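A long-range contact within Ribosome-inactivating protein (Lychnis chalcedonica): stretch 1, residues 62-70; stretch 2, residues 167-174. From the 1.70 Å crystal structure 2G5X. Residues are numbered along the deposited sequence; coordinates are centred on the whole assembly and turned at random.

Stretch 1 (62-70) AFRASDAYL
Stretch 2 (167-174) MVAEAARF

A β-hairpin turn rests on one face of a helix through a small apolar patch and a single arginine-to-carbonyl hydrogen bond, burying 211 Å² in all. In stretch 1, strand 62-64 leads into a loop and returns along a second strand through Leu70; Arg64 N to Tyr69 O (2.7 Å) ties the two arms. Ala68 takes a left-handed conformation (phi/psi 58/40), and its CB points toward the helix. Stretch 2 is helical through Arg173, with a wider pi-type turn at 167-170. The register is set by Ala68 and Ala169, whose CA atoms lie 6.4 Å apart, a close approach between two small residues.

Phe63 (chi1 m, chi2 91°) reaches the helix with its ring: CZ lies 3.9 Å from Val168 CG1, with Val168 at chi1 t, and CE2 lies 3.9 Å from Ala169 CB. One helical turn on, Arg173 extends (m, t, t, chi4 144°) to the turn. Its NH2 donates to Asp67 O at 2.8 Å and 156°, the carbonyl sitting near the guanidinium plane, where N-H bonds point. Ala68 O, 3.2 Å from the same NH2, is too poorly angled to bond. Arg173 NH1 meanwhile forms a salt bridge with Glu170 OE1 (2.9 Å), so the helix itself braces the arginine that grips the loop.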

# COMPACT_ATOMS: atom_id res chain seq x y z
N ALA A 62 4.72 5.84 2.29
CA ALA A 62 4.00 6.58 3.32
C ALA A 62 2.49 6.49 3.08
O ALA A 62 2.00 6.90 2.03
CB ALA A 62 4.43 8.04 3.32
N PHE A 63 1.76 5.95 4.06
CA PHE A 63 0.31 5.81 3.95
C PHE A 63 -0.43 6.68 4.96
O PHE A 63 -0.06 6.72 6.13
CB PHE A 63 -0.14 4.36 4.21
CG PHE A 63 0.35 3.37 3.20
CD1 PHE A 63 1.56 2.71 3.38
CD2 PHE A 63 -0.42 3.07 2.08
CE1 PHE A 63 1.99 1.75 2.46
CE2 PHE A 63 0.00 2.12 1.15
CZ PHE A 63 1.21 1.46 1.34
N ARG A 64 -1.47 7.38 4.50
CA ARG A 64 -2.29 8.20 5.40
C ARG A 64 -2.93 7.18 6.34
O ARG A 64 -3.53 6.20 5.90
CB ARG A 64 -3.35 8.97 4.60
CG ARG A 64 -4.38 9.71 5.47
CD ARG A 64 -5.13 10.78 4.66
NE ARG A 64 -4.26 11.91 4.34
CZ ARG A 64 -3.86 12.23 3.11
NH1 ARG A 64 -4.25 11.52 2.06
NH2 ARG A 64 -3.05 13.26 2.93
N ALA A 65 -2.80 7.40 7.65
CA ALA A 65 -3.30 6.48 8.67
C ALA A 65 -4.81 6.30 8.81
O ALA A 65 -5.27 5.24 9.26
CB ALA A 65 -2.70 6.86 10.02
N SER A 66 -5.58 7.30 8.43
CA SER A 66 -7.03 7.22 8.55
C SER A 66 -7.70 6.29 7.54
O SER A 66 -8.75 5.72 7.83
CB SER A 66 -7.65 8.61 8.42
OG SER A 66 -7.37 9.17 7.15
N ASP A 67 -7.09 6.14 6.37
CA ASP A 67 -7.67 5.32 5.31
C ASP A 67 -6.70 4.43 4.54
O ASP A 67 -7.09 3.82 3.54
CB ASP A 67 -8.40 6.23 4.32
CG ASP A 67 -7.50 7.32 3.75
OD1 ASP A 67 -6.28 7.29 4.01
OD2 ASP A 67 -8.02 8.21 3.04
N ALA A 68 -5.46 4.34 5.01
CA ALA A 68 -4.43 3.51 4.36
C ALA A 68 -4.20 3.91 2.90
O ALA A 68 -3.99 3.06 2.03
CB ALA A 68 -4.82 2.03 4.46
N TYR A 69 -4.20 5.21 2.64
CA TYR A 69 -4.01 5.76 1.30
C TYR A 69 -2.55 6.16 1.05
O TYR A 69 -1.97 6.90 1.84
CB TYR A 69 -4.94 6.97 1.15
CG TYR A 69 -5.12 7.49 -0.25
CD1 TYR A 69 -4.34 8.55 -0.72
CD2 TYR A 69 -6.07 6.94 -1.10
CE1 TYR A 69 -4.52 9.05 -2.00
CE2 TYR A 69 -6.26 7.44 -2.38
CZ TYR A 69 -5.49 8.49 -2.83
OH TYR A 69 -5.68 8.99 -4.09
N LEU A 70 -1.95 5.68 -0.04
CA LEU A 70 -0.55 5.99 -0.37
C LEU A 70 -0.37 7.43 -0.87
O LEU A 70 -0.98 7.83 -1.86
CB LEU A 70 -0.03 5.01 -1.43
CG LEU A 70 1.44 5.17 -1.84
CD1 LEU A 70 2.35 4.78 -0.68
CD2 LEU A 70 1.74 4.31 -3.06
N MET A 167 -0.47 -5.17 -3.31
CA MET A 167 0.23 -6.10 -2.44
C MET A 167 0.40 -5.68 -0.98
O MET A 167 0.59 -6.54 -0.12
CB MET A 167 1.59 -6.44 -3.05
CG MET A 167 1.49 -7.13 -4.41
SD MET A 167 3.09 -7.47 -5.18
CE MET A 167 3.64 -8.88 -4.22
N VAL A 168 0.33 -4.39 -0.71
CA VAL A 168 0.49 -3.90 0.66
C VAL A 168 -0.82 -3.40 1.28
O VAL A 168 -1.29 -3.96 2.27
CB VAL A 168 1.56 -2.77 0.72
CG1 VAL A 168 1.78 -2.32 2.16
CG2 VAL A 168 2.87 -3.26 0.12
N ALA A 169 -1.41 -2.36 0.69
CA ALA A 169 -2.65 -1.79 1.23
C ALA A 169 -3.90 -2.66 1.10
O ALA A 169 -4.58 -2.92 2.09
CB ALA A 169 -2.90 -0.42 0.60
N GLU A 170 -4.21 -3.11 -0.11
CA GLU A 170 -5.41 -3.93 -0.30
C GLU A 170 -5.29 -5.26 0.43
O GLU A 170 -6.28 -5.76 0.98
CB GLU A 170 -5.66 -4.15 -1.80
CG GLU A 170 -5.83 -2.85 -2.59
CD GLU A 170 -7.14 -2.12 -2.31
OE1 GLU A 170 -7.77 -2.35 -1.25
OE2 GLU A 170 -7.54 -1.29 -3.15
N ALA A 171 -4.09 -5.84 0.43
CA ALA A 171 -3.87 -7.11 1.12
C ALA A 171 -4.03 -6.91 2.63
O ALA A 171 -4.50 -7.80 3.33
CB ALA A 171 -2.47 -7.65 0.80
N ALA A 172 -3.63 -5.75 3.12
CA ALA A 172 -3.77 -5.47 4.55
C ALA A 172 -5.26 -5.39 4.91
O ALA A 172 -5.69 -5.91 5.95
CB ALA A 172 -3.08 -4.15 4.90
N ARG A 173 -6.04 -4.75 4.05
CA ARG A 173 -7.47 -4.60 4.27
C ARG A 173 -8.26 -5.91 4.19
O ARG A 173 -9.12 -6.17 5.03
CB ARG A 173 -8.06 -3.63 3.24
CG ARG A 173 -7.59 -2.19 3.36
CD ARG A 173 -7.93 -1.43 2.09
NE ARG A 173 -7.64 0.00 2.19
CZ ARG A 173 -7.19 0.74 1.18
NH1 ARG A 173 -6.95 0.17 -0.00
NH2 ARG A 173 -6.98 2.04 1.33
N PHE A 174 -7.94 -6.71 3.18
CA PHE A 174 -8.65 -7.97 2.92
C PHE A 174 -7.85 -9.26 3.09
O PHE A 174 -6.91 -9.51 2.34
CB PHE A 174 -9.20 -7.96 1.49
CG PHE A 174 -10.21 -6.88 1.23
CD1 PHE A 174 -11.57 -7.11 1.44
CD2 PHE A 174 -9.80 -5.62 0.78
CE1 PHE A 174 -12.50 -6.11 1.21
CE2 PHE A 174 -10.73 -4.61 0.54
CZ PHE A 174 -12.09 -4.86 0.75